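Local coordinates for protein putative phosphatase (Bacteroides thetaiotaomicron, PDB 3KYA) that is of unknown function but is a putative phosphatase that binds zinc ions and joins an IPT/TIG domain to what is probably a six-bladed beta-propeller, at residues S73-G78 with F99-K104; C157-K162 with T185-S190; T414-G419 with A441-V446. All blocks are in the same frame, centred on the assembly; numbering follows the deposited sequence. Where two conformers were deposited one is given.

The three contacts follow one another along the chain, each closing before the next opens. Contact 1 lies in the IPT/TIG domain, just before strand 105-110 begins the probable propeller. Contact 2 joins the end of strand 153-159 to the start of strand 188-193, which belong to successive antiparallel sheets. Contact 3 links the chain leaving strand 412-415 to the loop before strand 446-452, so it too bridges neighbouring sheets. Centres of contacts 1 and 2 are about 43 Å apart, on opposite sides of the chain's centre; contact 3 is about 23 and 24 Å from them, centre to centre. One contact thus belongs to the appended domain, and two join neighbouring sheets, probably adjacent blades.

Contact 1 (S73-G78 with F99-K104); sequences SGAFSG and FSYEKK. With EDO (1,2-ethanediol), chain C; EDO (1,2-ethanediol), chain D.
Phe99 meets Gly78 through its backbone: Phe99 N donates to Gly78 O over 2.8 Å, while Gly78 CA approaches Phe99 O in a CA-H...O contact of 3.2 Å. Lacking a side chain, Gly78 can bring its alpha carbon this close to the carbonyl. The ring of Phe99 leads away from the loop and packs on Phe23 and Val71. Its carbonyl oxygen also takes a proton from a water, which donates a second to Phe76 O and accepts one from Tyr101 N, bridging the backbones where they no longer bond directly.

Tyr101 carries most of the contact. A chi1 of -180° puts its CG anti to the backbone N; the ring lies against the 73-78 loop, with Ala75 N and Phe76 N over one face, displaced toward the rim. Tyr101 CB comes within 3.3 Å of Ala75 O, and the methyl of Ala75 touches Tyr101 CD1 at 3.9 Å. The hydroxyl is held from two sources: Gly74 N donates to Tyr101 OH over 2.9 Å in a fairly straight bond (160°), and Glu474 is a further hydrogen-bond partner. An edge of the Tyr101 ring is turned to the face of Phe76, an edge-to-face pair with centroids 5.5 Å apart and planes at 71°.

Lys103 approaches that same phenylalanine at its rim, with CD near the ring plane and 3.7 Å from Phe76 CE1, the two side chains crossing at about a right angle. Lys104 follows, its backbone bonded to Glu474. The type I turn from Ala75 to Gly78 thus rests on the last strand, 100-101, of the sheet that also holds 19-28, as suits an immunoglobulin-like IPT/TIG domain whose final strand hands the chain to the next domain.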
loop_
_atom_site.group_PDB
_atom_site.type_symbol
_atom_site.label_atom_id
_atom_site.label_comp_id
_atom_site.label_asym_id
_atom_site.label_seq_id
_atom_site.Cartn_x
_atom_site.Cartn_y
_atom_site.Cartn_z
ATOM N N SER A 73 12.907 -7.267 -18.267
ATOM C CA SER A 73 11.613 -7.016 -18.877
ATOM C C SER A 73 11.483 -7.842 -20.160
ATOM O O SER A 73 12.432 -7.952 -20.944
ATOM C CB SER A 73 11.464 -5.531 -19.224
ATOM O OG SER A 73 11.377 -4.744 -18.051
ATOM N N GLY A 74 10.307 -8.434 -20.374
ATOM C CA GLY A 74 10.047 -9.187 -21.587
ATOM C C GLY A 74 10.680 -10.568 -21.687
ATOM O O GLY A 74 10.873 -11.060 -22.790
ATOM N N ALA A 75 10.975 -11.206 -20.555
ATOM C CA ALA A 75 11.602 -12.531 -20.543
ATOM C C ALA A 75 10.531 -13.634 -20.617
ATOM O O ALA A 75 10.562 -14.593 -19.848
ATOM C CB ALA A 75 12.458 -12.696 -19.300
ATOM N N PHE A 76 9.632 -13.504 -21.582
ATOM C CA PHE A 76 8.441 -14.370 -21.694
ATOM C C PHE A 76 8.685 -15.873 -21.610
ATOM O O PHE A 76 7.976 -16.556 -20.876
ATOM C CB PHE A 76 7.659 -14.079 -22.985
ATOM C CG PHE A 76 7.169 -12.667 -23.083
ATOM C CD1 PHE A 76 6.051 -12.259 -22.372
ATOM C CD2 PHE A 76 7.823 -11.748 -23.892
ATOM C CE1 PHE A 76 5.600 -10.946 -22.448
ATOM C CE2 PHE A 76 7.372 -10.424 -23.969
ATOM C CZ PHE A 76 6.263 -10.035 -23.252
ATOM N N SER A 77 9.665 -16.385 -22.344
ATOM C CA SER A 77 9.874 -17.842 -22.389
ATOM C C SER A 77 10.448 -18.407 -21.078
ATOM O O SER A 77 10.260 -19.598 -20.775
ATOM C CB SER A 77 10.759 -18.241 -23.584
ATOM O OG SER A 77 12.136 -18.045 -23.307
ATOM N N GLY A 78 11.142 -17.569 -20.304
ATOM C CA GLY A 78 11.723 -18.001 -19.032
ATOM C C GLY A 78 12.938 -18.902 -19.153
ATOM O O GLY A 78 13.431 -19.417 -18.147
ATOM N N PHE A 99 11.900 -20.470 -16.105
ATOM C CA PHE A 99 11.393 -19.545 -15.100
ATOM C C PHE A 99 9.993 -19.135 -15.538
ATOM O O PHE A 99 9.757 -18.963 -16.723
ATOM C CB PHE A 99 12.313 -18.319 -15.029
ATOM C CG PHE A 99 11.852 -17.245 -14.083
ATOM C CD1 PHE A 99 12.057 -17.361 -12.715
ATOM C CD2 PHE A 99 11.287 -16.082 -14.567
ATOM C CE1 PHE A 99 11.660 -16.357 -11.847
ATOM C CE2 PHE A 99 10.891 -15.077 -13.712
ATOM C CZ PHE A 99 11.075 -15.216 -12.342
ATOM N N SER A 100 9.060 -18.993 -14.604
ATOM C CA SER A 100 7.702 -18.605 -14.966
ATOM C C SER A 100 7.576 -17.081 -14.882
ATOM O O SER A 100 7.419 -16.511 -13.795
ATOM C CB SER A 100 6.677 -19.310 -14.086
ATOM O OG SER A 100 5.382 -18.960 -14.514
ATOM N N TYR A 101 7.681 -16.438 -16.047
ATOM C CA TYR A 101 7.636 -14.981 -16.166
ATOM C C TYR A 101 6.222 -14.442 -16.002
ATOM O O TYR A 101 5.312 -14.832 -16.745
ATOM C CB TYR A 101 8.225 -14.554 -17.517
ATOM C CG TYR A 101 8.235 -13.056 -17.739
ATOM C CD1 TYR A 101 9.237 -12.257 -17.174
ATOM C CD2 TYR A 101 7.247 -12.432 -18.500
ATOM C CE1 TYR A 101 9.249 -10.879 -17.346
ATOM C CE2 TYR A 101 7.259 -11.036 -18.686
ATOM C CZ TYR A 101 8.260 -10.272 -18.104
ATOM O OH TYR A 101 8.289 -8.894 -18.289
ATOM N N GLU A 102 6.040 -13.548 -15.031
ATOM C CA GLU A 102 4.747 -12.942 -14.757
ATOM C C GLU A 102 4.671 -11.599 -15.500
ATOM O O GLU A 102 5.427 -10.661 -15.203
ATOM C CB GLU A 102 4.552 -12.726 -13.260
ATOM C CG GLU A 102 4.530 -14.019 -12.440
ATOM C CD GLU A 102 4.518 -13.771 -10.933
ATOM O OE1 GLU A 102 4.894 -12.657 -10.488
ATOM O OE2 GLU A 102 4.152 -14.708 -10.195
ATOM N N LYS A 103 3.745 -11.517 -16.446
ATOM C CA LYS A 103 3.612 -10.329 -17.282
ATOM C C LYS A 103 3.077 -9.141 -16.499
ATOM O O LYS A 103 2.276 -9.306 -15.576
ATOM C CB LYS A 103 2.710 -10.616 -18.485
ATOM C CG LYS A 103 3.279 -11.679 -19.418
ATOM C CD LYS A 103 2.488 -11.792 -20.715
ATOM C CE LYS A 103 1.126 -12.409 -20.513
ATOM N NZ LYS A 103 1.231 -13.834 -20.081
ATOM N N LYS A 104 3.509 -7.947 -16.897
ATOM C CA LYS A 104 3.060 -6.704 -16.276
ATOM C C LYS A 104 2.427 -5.737 -17.272
ATOM O O LYS A 104 2.646 -5.822 -18.480
ATOM C CB LYS A 104 4.245 -5.994 -15.598
ATOM C CG LYS A 104 4.734 -6.669 -14.328
ATOM C CD LYS A 104 5.978 -5.976 -13.761
ATOM C CE LYS A 104 6.396 -6.601 -12.439
ATOM N NZ LYS A 104 7.703 -6.040 -11.963
HETATM C C1 EDO C . 7.348 -5.418 -18.109
HETATM O O1 EDO C . 8.166 -5.556 -19.277
HETATM C C2 EDO C . 7.668 -4.122 -17.384
HETATM O O2 EDO C . 8.965 -4.210 -16.786
HETATM C C1 EDO D . 14.681 -4.631 -16.439
HETATM O O1 EDO D . 14.978 -5.253 -17.701
HETATM C C2 EDO D . 15.369 -5.334 -15.279
HETATM O O2 EDO D . 16.787 -5.272 -15.428
HETATM O O HOH W 1 7.756 -18.055 -18.629
#

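Contact 2 (C157-K162 with T185-S190); sequences CYDGHK and TNRIRS. With ZN (zinc ion), chain Y; EDO (1,2-ethanediol), chain B.
Asp159 and Arg187 form a two-pronged salt bridge, their side chains lying side by side and pointing the same way. Asp159 CG is anti to the backbone N (chi1 -177°). Arg187 offers its guanidinium side-on: NE donates to Asp159 OD1 at 2.8 Å and NH2 to Asp159 OD2 at 2.9 Å. Both bonds are nearly straight and OD2 uses its syn lone pair; one bond to each oxygen restrains the carboxylate's rotation, and the two planes lie 20° apart. Arg189 lies with one guanidinium face toward OD2, no N-H aimed at it, and probably adds favourable charge; its own salt bridges go to Asp212 and Glu312.

Two backbone hydrogen bonds, Ile188 N to Tyr158 O at 3.1 Å and Gly160 N to Asn186 O at 2.7 Å, flank a single bridge between Asp159 and Arg187. In each, the donor stands above the carbonyl plane. They tie the end of strand 153-159 and the residue after it to the chain entering strand 188-193, as expected between adjacent blades of a probable beta-propeller.

Apolar contact comes from Cys157 CB against Ile188 CG2 at 3.6 Å, with the Ile188 side chain also packing on Val209 and Ile211. Lys162 CB touches Asn186 CB at 3.7 Å.

His161, its side chain starting away from 185-190, binds a zinc ion through ND1 at 2.1 Å, with a water and two atoms from elsewhere in the structure completing the ligands; its ring stacks on Trp122.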
loop_
_atom_site.group_PDB
_atom_site.type_symbol
_atom_site.label_atom_id
_atom_site.label_comp_id
_atom_site.label_asym_id
_atom_site.label_seq_id
_atom_site.Cartn_x
_atom_site.Cartn_y
_atom_site.Cartn_z
ATOM N N CYS A 157 -12.353 14.970 -28.036
ATOM C CA CYS A 157 -12.746 16.358 -28.198
ATOM C C CYS A 157 -11.640 17.221 -27.618
ATOM O O CYS A 157 -10.909 16.797 -26.696
ATOM C CB CYS A 157 -14.093 16.670 -27.542
ATOM S SG CYS A 157 -14.183 16.488 -25.755
ATOM N N TYR A 158 -11.542 18.436 -28.143
ATOM C CA TYR A 158 -10.450 19.337 -27.813
ATOM C C TYR A 158 -10.850 20.747 -27.453
ATOM O O TYR A 158 -11.710 21.340 -28.089
ATOM C CB TYR A 158 -9.556 19.515 -29.040
ATOM C CG TYR A 158 -8.944 18.265 -29.622
ATOM C CD1 TYR A 158 -7.827 17.687 -29.035
ATOM C CD2 TYR A 158 -9.438 17.707 -30.790
ATOM C CE1 TYR A 158 -7.232 16.568 -29.577
ATOM C CE2 TYR A 158 -8.843 16.570 -31.352
ATOM C CZ TYR A 158 -7.747 15.998 -30.723
ATOM O OH TYR A 158 -7.140 14.880 -31.259
ATOM N N ASP A 159 -10.156 21.298 -26.470
ATOM C CA ASP A 159 -10.306 22.678 -26.109
ATOM C C ASP A 159 -9.325 23.459 -26.999
ATOM O O ASP A 159 -8.150 23.623 -26.638
ATOM C CB ASP A 159 -10.000 22.846 -24.615
ATOM C CG ASP A 159 -10.211 24.269 -24.112
ATOM O OD1 ASP A 159 -10.471 25.186 -24.917
ATOM O OD2 ASP A 159 -10.097 24.478 -22.881
ATOM N N GLY A 160 -9.791 23.904 -28.171
ATOM C CA GLY A 160 -8.968 24.657 -29.148
ATOM C C GLY A 160 -8.891 24.110 -30.583
ATOM O O GLY A 160 -8.175 24.670 -31.415
ATOM N N HIS A 161 -9.575 22.993 -30.853
ATOM C CA HIS A 161 -9.661 22.371 -32.201
ATOM C C HIS A 161 -11.145 22.060 -32.358
ATOM O O HIS A 161 -11.699 21.303 -31.566
ATOM C CB HIS A 161 -8.793 21.126 -32.306
ATOM C CG HIS A 161 -8.748 20.530 -33.676
ATOM N ND1 HIS A 161 -7.915 21.005 -34.665
ATOM C CD2 HIS A 161 -9.446 19.506 -34.227
ATOM C CE1 HIS A 161 -8.084 20.282 -35.762
ATOM N NE2 HIS A 161 -9.014 19.372 -35.525
ATOM N N LYS A 162 -11.757 22.624 -33.408
ATOM C CA LYS A 162 -13.222 22.561 -33.613
ATOM C C LYS A 162 -13.786 21.345 -34.367
ATOM O O LYS A 162 -14.827 21.451 -35.011
ATOM C CB LYS A 162 -13.732 23.842 -34.291
ATOM C CG LYS A 162 -15.253 23.934 -34.247
ATOM C CD LYS A 162 -15.805 25.209 -34.847
ATOM C CE LYS A 162 -17.313 25.099 -34.991
ATOM N NZ LYS A 162 -17.936 26.257 -35.677
ATOM N N THR A 185 -17.731 28.079 -30.887
ATOM C CA THR A 185 -16.388 28.133 -30.354
ATOM C C THR A 185 -15.654 26.834 -30.643
ATOM O O THR A 185 -16.275 25.820 -30.994
ATOM C CB THR A 185 -16.419 28.325 -28.817
ATOM O OG1 THR A 185 -15.079 28.363 -28.314
ATOM C CG2 THR A 185 -17.160 27.187 -28.149
ATOM N N ASN A 186 -14.330 26.883 -30.511
ATOM C CA ASN A 186 -13.497 25.690 -30.670
ATOM C C ASN A 186 -13.100 25.101 -29.301
ATOM O O ASN A 186 -12.305 24.153 -29.226
ATOM C CB ASN A 186 -12.280 25.965 -31.577
ATOM C CG ASN A 186 -11.316 27.006 -31.019
ATOM O OD1 ASN A 186 -11.366 27.375 -29.852
ATOM N ND2 ASN A 186 -10.415 27.467 -31.871
ATOM N N ARG A 187 -13.670 25.656 -28.228
ATOM C CA ARG A 187 -13.405 25.184 -26.869
ATOM C C ARG A 187 -14.398 24.076 -26.501
ATOM O O ARG A 187 -15.382 24.320 -25.804
ATOM C CB ARG A 187 -13.496 26.337 -25.865
ATOM C CG ARG A 187 -12.540 27.500 -26.137
ATOM C CD ARG A 187 -12.350 28.328 -24.883
ATOM N NE ARG A 187 -11.676 27.519 -23.870
ATOM C CZ ARG A 187 -11.601 27.811 -22.575
ATOM N NH1 ARG A 187 -12.153 28.909 -22.097
ATOM N NH2 ARG A 187 -10.972 26.992 -21.754
ATOM N N ILE A 188 -14.129 22.860 -26.972
ATOM C CA ILE A 188 -14.984 21.694 -26.718
ATOM C C ILE A 188 -14.429 20.999 -25.471
ATOM O O ILE A 188 -13.238 20.697 -25.403
ATOM C CB ILE A 188 -15.030 20.744 -27.941
ATOM C CG1 ILE A 188 -15.206 21.531 -29.250
ATOM C CG2 ILE A 188 -16.125 19.665 -27.762
ATOM C CD1 ILE A 188 -16.452 22.446 -29.331
ATOM N N ARG A 189 -15.286 20.760 -24.478
ATOM C CA ARG A 189 -14.844 20.285 -23.163
ATOM C C ARG A 189 -15.146 18.832 -22.762
ATOM O O ARG A 189 -14.396 18.250 -21.977
ATOM C CB ARG A 189 -15.441 21.214 -22.097
ATOM C CG ARG A 189 -15.040 22.706 -22.222
ATOM C CD ARG A 189 -13.524 22.941 -22.151
ATOM N NE ARG A 189 -12.898 22.284 -20.999
ATOM C CZ ARG A 189 -12.445 22.874 -19.885
ATOM N NH1 ARG A 189 -12.510 24.187 -19.704
ATOM N NH2 ARG A 189 -11.880 22.129 -18.937
ATOM N N SER A 190 -16.224 18.241 -23.270
ATOM C CA SER A 190 -16.557 16.870 -22.877
ATOM C C SER A 190 -17.558 16.208 -23.788
ATOM O O SER A 190 -18.339 16.869 -24.483
ATOM C CB SER A 190 -17.109 16.801 -21.441
ATOM O OG SER A 190 -18.378 17.424 -21.315
HETATM ZN ZN ZN Y . -6.601 22.647 -34.699
HETATM C C1 EDO B . -12.552 28.528 -17.916
HETATM O O1 EDO B . -12.278 27.748 -19.094
HETATM C C2 EDO B . -13.786 29.398 -18.135
HETATM O O2 EDO B . -14.984 28.623 -18.035
HETATM O O HOH W 2 -11.597 18.800 -24.472
HETATM O O HOH W 3 -5.480 22.995 -33.129
#

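Contact 3 (T414-G419 with A441-V446); sequences TYAGRG and ARFRDV
A chi1 of -58° sets Phe443 CG anti to the carbonyl carbon, beside the backbone N; from there the ring edge meets Ala416 and Gly417. The neighbouring Arg442 has the same kind of first torsion (chi1 -69°), and its CG comes to lie 3.6 Å from Gly419 N.

The phenyl ring meets the 414-419 segment with its edge. Near the ring plane, Phe443 CE2 is 3.7 Å from Ala416 O and Phe443 CD2 lies 3.9 Å from Gly417 CA. The methyl of Ala416 adds a looser apolar contact, its CB 4.2 Å from Phe443 CE2. Gly417, with no side chain, takes a backbone conformation in which its alpha carbon can sit against that edge. Val107 of strand 105-110 and Arg469 of strand 467-473 also touch the ring, so it is packed among strands of the closing sheet.

Polar contact centres on Ala441 O. It accepts from Gly419 N over 2.9 Å, a rather bent bond (139°), and also receives a CA-H...O contact from Gly417 CA at 3.4 Å. Arg418 N, although near the same oxygen, is badly angled for it and donates instead to a water, at 2.9 Å; Phe443 N donates to that water too, giving a second, indirect tie between the backbones. Beyond its CG, Arg442 turns to acidic partners, Asp433 and Asp426, both in salt bridges with its guanidinium.

The 414-419 segment leaves strand 412-415, the last of its sheet, after a classic beta bulge in which Tyr415 and Ala416 both face Val403. The 441-446 loop leads into strand 446-452 of a sheet that also takes in strand 105-110 from early in the chain. This buried contact joins the end of the preceding sheet to the loop of the closing one, and a sheet combining an early strand with the last ones is consistent with the closure seen in many beta-propellers.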
loop_
_atom_site.group_PDB
_atom_site.type_symbol
_atom_site.label_atom_id
_atom_site.label_comp_id
_atom_site.label_asym_id
_atom_site.label_seq_id
_atom_site.Cartn_x
_atom_site.Cartn_y
_atom_site.Cartn_z
ATOM N N THR A 414 1.023 7.000 -7.319
ATOM C CA THR A 414 1.378 7.225 -8.710
ATOM C C THR A 414 1.362 5.865 -9.384
ATOM O O THR A 414 2.072 4.950 -8.954
ATOM C CB THR A 414 2.733 7.918 -8.858
ATOM O OG1 THR A 414 2.669 9.208 -8.236
ATOM C CG2 THR A 414 3.088 8.111 -10.330
ATOM N N TYR A 415 0.541 5.731 -10.429
ATOM C CA TYR A 415 0.354 4.453 -11.128
ATOM C C TYR A 415 1.289 4.251 -12.306
ATOM O O TYR A 415 1.869 3.164 -12.467
ATOM C CB TYR A 415 -1.103 4.339 -11.606
ATOM C CG TYR A 415 -1.418 3.109 -12.442
ATOM C CD1 TYR A 415 -1.315 1.826 -11.902
ATOM C CD2 TYR A 415 -1.857 3.235 -13.757
ATOM C CE1 TYR A 415 -1.623 0.696 -12.667
ATOM C CE2 TYR A 415 -2.164 2.121 -14.519
ATOM C CZ TYR A 415 -2.046 0.859 -13.971
ATOM O OH TYR A 415 -2.352 -0.253 -14.735
ATOM N N ALA A 416 1.442 5.295 -13.124
ATOM C CA ALA A 416 2.238 5.210 -14.338
ATOM C C ALA A 416 2.831 6.562 -14.692
ATOM O O ALA A 416 2.161 7.601 -14.589
ATOM C CB ALA A 416 1.369 4.679 -15.501
ATOM N N GLY A 417 4.086 6.536 -15.121
ATOM C CA GLY A 417 4.806 7.736 -15.528
ATOM C C GLY A 417 5.944 8.083 -14.592
ATOM O O GLY A 417 6.154 7.404 -13.569
ATOM N N ARG A 418 6.691 9.111 -14.978
ATOM C CA ARG A 418 7.840 9.623 -14.227
ATOM C C ARG A 418 8.898 8.527 -13.997
ATOM O O ARG A 418 9.498 8.447 -12.917
ATOM C CB ARG A 418 7.366 10.241 -12.898
ATOM C CG ARG A 418 6.325 11.358 -13.086
ATOM C CD ARG A 418 5.778 11.855 -11.744
ATOM N NE ARG A 418 6.765 12.624 -10.983
ATOM C CZ ARG A 418 6.904 13.953 -11.021
ATOM N NH1 ARG A 418 6.126 14.710 -11.787
ATOM N NH2 ARG A 418 7.835 14.542 -10.281
ATOM N N GLY A 419 9.116 7.706 -15.030
ATOM C CA GLY A 419 10.076 6.611 -15.005
ATOM C C GLY A 419 11.374 6.957 -14.288
ATOM O O GLY A 419 12.098 7.885 -14.688
ATOM N N ALA A 441 8.644 4.181 -18.220
ATOM C CA ALA A 441 7.627 4.971 -18.932
ATOM C C ALA A 441 7.507 6.442 -18.481
ATOM O O ALA A 441 7.570 6.752 -17.277
ATOM C CB ALA A 441 6.261 4.288 -18.822
ATOM N N ARG A 442 7.332 7.328 -19.465
ATOM C CA ARG A 442 7.109 8.757 -19.206
ATOM C C ARG A 442 6.085 9.327 -20.159
ATOM O O ARG A 442 5.901 8.808 -21.257
ATOM C CB ARG A 442 8.399 9.562 -19.327
ATOM C CG ARG A 442 9.391 9.259 -18.228
ATOM C CD ARG A 442 10.574 10.199 -18.242
ATOM N NE ARG A 442 11.407 10.072 -19.426
ATOM C CZ ARG A 442 12.521 10.772 -19.632
ATOM N NH1 ARG A 442 12.907 11.687 -18.746
ATOM N NH2 ARG A 442 13.247 10.579 -20.728
ATOM N N PHE A 443 5.435 10.400 -19.710
ATOM C CA PHE A 443 4.468 11.150 -20.495
ATOM C C PHE A 443 4.883 12.614 -20.471
ATOM O O PHE A 443 5.811 12.991 -19.735
ATOM C CB PHE A 443 3.063 11.074 -19.878
ATOM C CG PHE A 443 2.495 9.669 -19.715
ATOM C CD1 PHE A 443 1.756 9.074 -20.730
ATOM C CD2 PHE A 443 2.622 8.982 -18.505
ATOM C CE1 PHE A 443 1.217 7.783 -20.569
ATOM C CE2 PHE A 443 2.071 7.727 -18.333
ATOM C CZ PHE A 443 1.373 7.118 -19.368
ATOM N N ARG A 444 4.240 13.435 -21.304
ATOM C CA ARG A 444 4.365 14.892 -21.197
ATOM C C ARG A 444 2.999 15.293 -20.620
ATOM O O ARG A 444 2.377 14.471 -19.927
ATOM C CB ARG A 444 4.740 15.555 -22.527
ATOM C CG ARG A 444 6.072 15.028 -23.084
ATOM C CD ARG A 444 6.624 15.827 -24.231
ATOM N NE ARG A 444 7.054 17.149 -23.785
ATOM C CZ ARG A 444 7.828 17.971 -24.478
ATOM N NH1 ARG A 444 8.278 17.629 -25.679
ATOM N NH2 ARG A 444 8.151 19.143 -23.961
ATOM N N ASP A 445 2.520 16.517 -20.843
ATOM C CA ASP A 445 1.213 16.915 -20.269
ATOM C C ASP A 445 0.087 15.942 -20.691
ATOM O O ASP A 445 -0.161 15.759 -21.882
ATOM C CB ASP A 445 0.825 18.338 -20.678
ATOM C CG ASP A 445 1.883 19.374 -20.330
ATOM O OD1 ASP A 445 3.092 19.160 -20.645
ATOM O OD2 ASP A 445 1.481 20.430 -19.784
ATOM N N VAL A 446 -0.599 15.353 -19.715
ATOM C CA VAL A 446 -1.667 14.364 -19.959
ATOM C C VAL A 446 -3.033 14.912 -19.541
ATOM O O VAL A 446 -3.220 15.324 -18.401
ATOM C CB VAL A 446 -1.364 13.005 -19.257
ATOM C CG1 VAL A 446 -0.372 12.185 -20.085
ATOM C CG2 VAL A 446 -0.861 13.218 -17.811
HETATM O O HOH W 4 6.248 11.102 -17.067
#